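Local coordinates for protein endonuclease PI-MtuI (Mycobacterium tuberculosis, PDB 2IMZ) that probably excises itself from the RecA precursor by protein splicing, joining the flanking protein segments, at residues A[66-71]-A[142-147]. The protein carries 1 engineered substitution. Sequence-based numbering, arbitrary orientation.
Sequences ILWATP and PTRRAR. Engineered in segment 66-71: Leu67 (natural residue Val).
The indole of Trp68 is sandwiched: the Arg144 side chain lies over one face, and Ile66 CG2, from the same strand as the tryptophan, lies over the opposite face near the rim, 3.3 Å from the ring plane. At the edge, close to that plane, sits Pro142 O, 3.7 Å from Trp68 CZ3. The setting is an antiparallel sheet of the Hint (Hedgehog/intein) fold, and the contact is a worked example of a cation-pi bridge thrown over an intervening strand. Strand 54-61 pairs on one border with 66-69 and on the other with 134-153; Leu67 and Ala69 bond through their backbones to Leu59 and Ile57, Arg144 to Val56. The CA atoms of Trp68 and Ala146 are accordingly 9.0 Å apart, and no hydrogen bond joins the two segments directly.

Side chains do most of the bridging. Arg144 has CG lodged between its backbone N and carbonyl carbon (chi1 67°), and from CG to NE the chain is extended, carrying CD to 4.0 Å from the centroid of the Trp68 six-membered ring in a CH-pi contact. The guanidinium follows, with Arg144 CZ 4.1 Å from that centroid and 16° off the normal. It does not lie flat: the two planes stand 76° apart, so the cation offers an edge to the pi face.

Nearby, Thr70 ties the loop after strand 66-69 to the amino terminus, where its OG1 hydrogen-bonds to N of the first residue, a cysteine oxidised to 3-sulfinoalanine. Back at the surface bridge, the presented edge spans both indole rings: Arg144 NE rests 3.4 Å from Trp68 CZ3, Arg144 NH2 approaches Trp68 CG at 3.5 Å, and NH1 is directed away from the ring.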
loop_
_atom_site.group_PDB
_atom_site.type_symbol
_atom_site.label_atom_id
_atom_site.label_comp_id
_atom_site.label_asym_id
_atom_site.label_seq_id
_atom_site.Cartn_x
_atom_site.Cartn_y
_atom_site.Cartn_z
ATOM N N ILE A 66 -1.535 1.754 -21.156
ATOM C CA ILE A 66 -1.466 3.064 -20.525
ATOM C C ILE A 66 -1.967 2.977 -19.098
ATOM O O ILE A 66 -3.131 2.671 -18.850
ATOM C CB ILE A 66 -2.309 4.129 -21.262
ATOM C CG1 ILE A 66 -1.770 4.347 -22.677
ATOM C CG2 ILE A 66 -2.255 5.448 -20.487
ATOM C CD1 ILE A 66 -2.523 5.416 -23.465
ATOM N N LEU A 67 -1.074 3.243 -18.158
ATOM C CA LEU A 67 -1.429 3.203 -16.751
ATOM C C LEU A 67 -1.882 4.588 -16.296
ATOM O O LEU A 67 -1.115 5.547 -16.356
ATOM C CB LEU A 67 -0.222 2.763 -15.924
ATOM C CG LEU A 67 -0.412 2.721 -14.404
ATOM C CD1 LEU A 67 -1.430 1.647 -14.031
ATOM C CD2 LEU A 67 0.918 2.447 -13.741
ATOM N N TRP A 68 -3.137 4.688 -15.867
ATOM C CA TRP A 68 -3.679 5.946 -15.360
ATOM C C TRP A 68 -3.760 5.793 -13.846
ATOM O O TRP A 68 -4.508 4.958 -13.337
ATOM C CB TRP A 68 -5.078 6.215 -15.919
ATOM C CG TRP A 68 -5.094 6.616 -17.369
ATOM C CD1 TRP A 68 -5.393 5.825 -18.438
ATOM C CD2 TRP A 68 -4.811 7.914 -17.897
ATOM N NE1 TRP A 68 -5.318 6.554 -19.605
ATOM C CE2 TRP A 68 -4.962 7.840 -19.299
ATOM C CE3 TRP A 68 -4.444 9.138 -17.320
ATOM C CZ2 TRP A 68 -4.758 8.945 -20.135
ATOM C CZ3 TRP A 68 -4.241 10.236 -18.152
ATOM C CH2 TRP A 68 -4.400 10.130 -19.544
ATOM N N ALA A 69 -2.983 6.591 -13.123
ATOM C CA ALA A 69 -2.971 6.498 -11.670
ATOM C C ALA A 69 -2.738 7.860 -11.044
ATOM O O ALA A 69 -2.299 8.793 -11.714
ATOM C CB ALA A 69 -1.871 5.535 -11.230
ATOM N N THR A 70 -3.048 7.975 -9.758
ATOM C CA THR A 70 -2.826 9.223 -9.049
ATOM C C THR A 70 -1.316 9.412 -9.019
ATOM O O THR A 70 -0.564 8.439 -8.974
ATOM C CB THR A 70 -3.364 9.152 -7.612
ATOM O OG1 THR A 70 -2.790 8.023 -6.942
ATOM C CG2 THR A 70 -4.883 9.023 -7.622
ATOM N N PRO A 71 -0.847 10.667 -9.056
ATOM C CA PRO A 71 0.601 10.896 -9.034
ATOM C C PRO A 71 1.347 10.289 -7.846
ATOM O O PRO A 71 2.556 10.060 -7.920
ATOM C CB PRO A 71 0.714 12.423 -9.090
ATOM C CG PRO A 71 -0.598 12.900 -8.536
ATOM C CD PRO A 71 -1.588 11.936 -9.126
ATOM N N PRO A 142 -1.001 14.210 -19.586
ATOM C CA PRO A 142 -1.498 15.252 -18.681
ATOM C C PRO A 142 -2.562 14.769 -17.701
ATOM O O PRO A 142 -3.348 13.874 -18.003
ATOM C CB PRO A 142 -2.051 16.308 -19.638
ATOM C CG PRO A 142 -1.240 16.115 -20.872
ATOM C CD PRO A 142 -1.190 14.618 -20.990
ATOM N N THR A 143 -2.586 15.392 -16.530
ATOM C CA THR A 143 -3.542 15.051 -15.487
ATOM C C THR A 143 -4.988 15.246 -15.935
ATOM O O THR A 143 -5.291 16.142 -16.725
ATOM C CB THR A 143 -3.302 15.913 -14.235
ATOM O OG1 THR A 143 -4.260 15.571 -13.228
ATOM C CG2 THR A 143 -3.439 17.391 -14.574
ATOM N N ARG A 144 -5.872 14.395 -15.424
ATOM C CA ARG A 144 -7.295 14.469 -15.733
ATOM C C ARG A 144 -8.070 13.907 -14.547
ATOM O O ARG A 144 -7.504 13.226 -13.693
ATOM C CB ARG A 144 -7.621 13.671 -17.000
ATOM C CG ARG A 144 -7.449 12.164 -16.873
ATOM C CD ARG A 144 -7.715 11.467 -18.203
ATOM N NE ARG A 144 -7.594 10.017 -18.096
ATOM C CZ ARG A 144 -8.538 9.213 -17.619
ATOM N NH1 ARG A 144 -9.694 9.716 -17.205
ATOM N NH2 ARG A 144 -8.322 7.905 -17.542
ATOM N N ARG A 145 -9.363 14.202 -14.495
ATOM C CA ARG A 145 -10.216 13.726 -13.414
ATOM C C ARG A 145 -10.809 12.375 -13.782
ATOM O O ARG A 145 -11.300 12.188 -14.895
ATOM C CB ARG A 145 -11.346 14.727 -13.164
ATOM C CG ARG A 145 -10.865 16.130 -12.834
ATOM C CD ARG A 145 -10.273 16.183 -11.442
ATOM N NE ARG A 145 -11.280 15.909 -10.422
ATOM C CZ ARG A 145 -11.022 15.816 -9.121
ATOM N NH1 ARG A 145 -9.783 15.973 -8.675
ATOM N NH2 ARG A 145 -12.004 15.573 -8.265
ATOM N N ALA A 146 -10.774 11.437 -12.842
ATOM C CA ALA A 146 -11.318 10.109 -13.087
ATOM C C ALA A 146 -11.659 9.403 -11.786
ATOM O O ALA A 146 -11.049 9.668 -10.750
ATOM C CB ALA A 146 -10.306 9.273 -13.869
ATOM N N ARG A 147 -12.643 8.512 -11.839
ATOM C CA ARG A 147 -13.001 7.743 -10.657
ATOM C C ARG A 147 -11.803 6.836 -10.445
ATOM O O ARG A 147 -11.225 6.340 -11.415
ATOM C CB ARG A 147 -14.243 6.889 -10.905
ATOM C CG ARG A 147 -15.503 7.675 -11.206
ATOM C CD ARG A 147 -16.714 6.810 -10.936
ATOM N NE ARG A 147 -16.679 5.566 -11.697
ATOM C CZ ARG A 147 -17.426 4.502 -11.421
ATOM N NH1 ARG A 147 -18.268 4.530 -10.398
ATOM N NH2 ARG A 147 -17.336 3.412 -12.170
#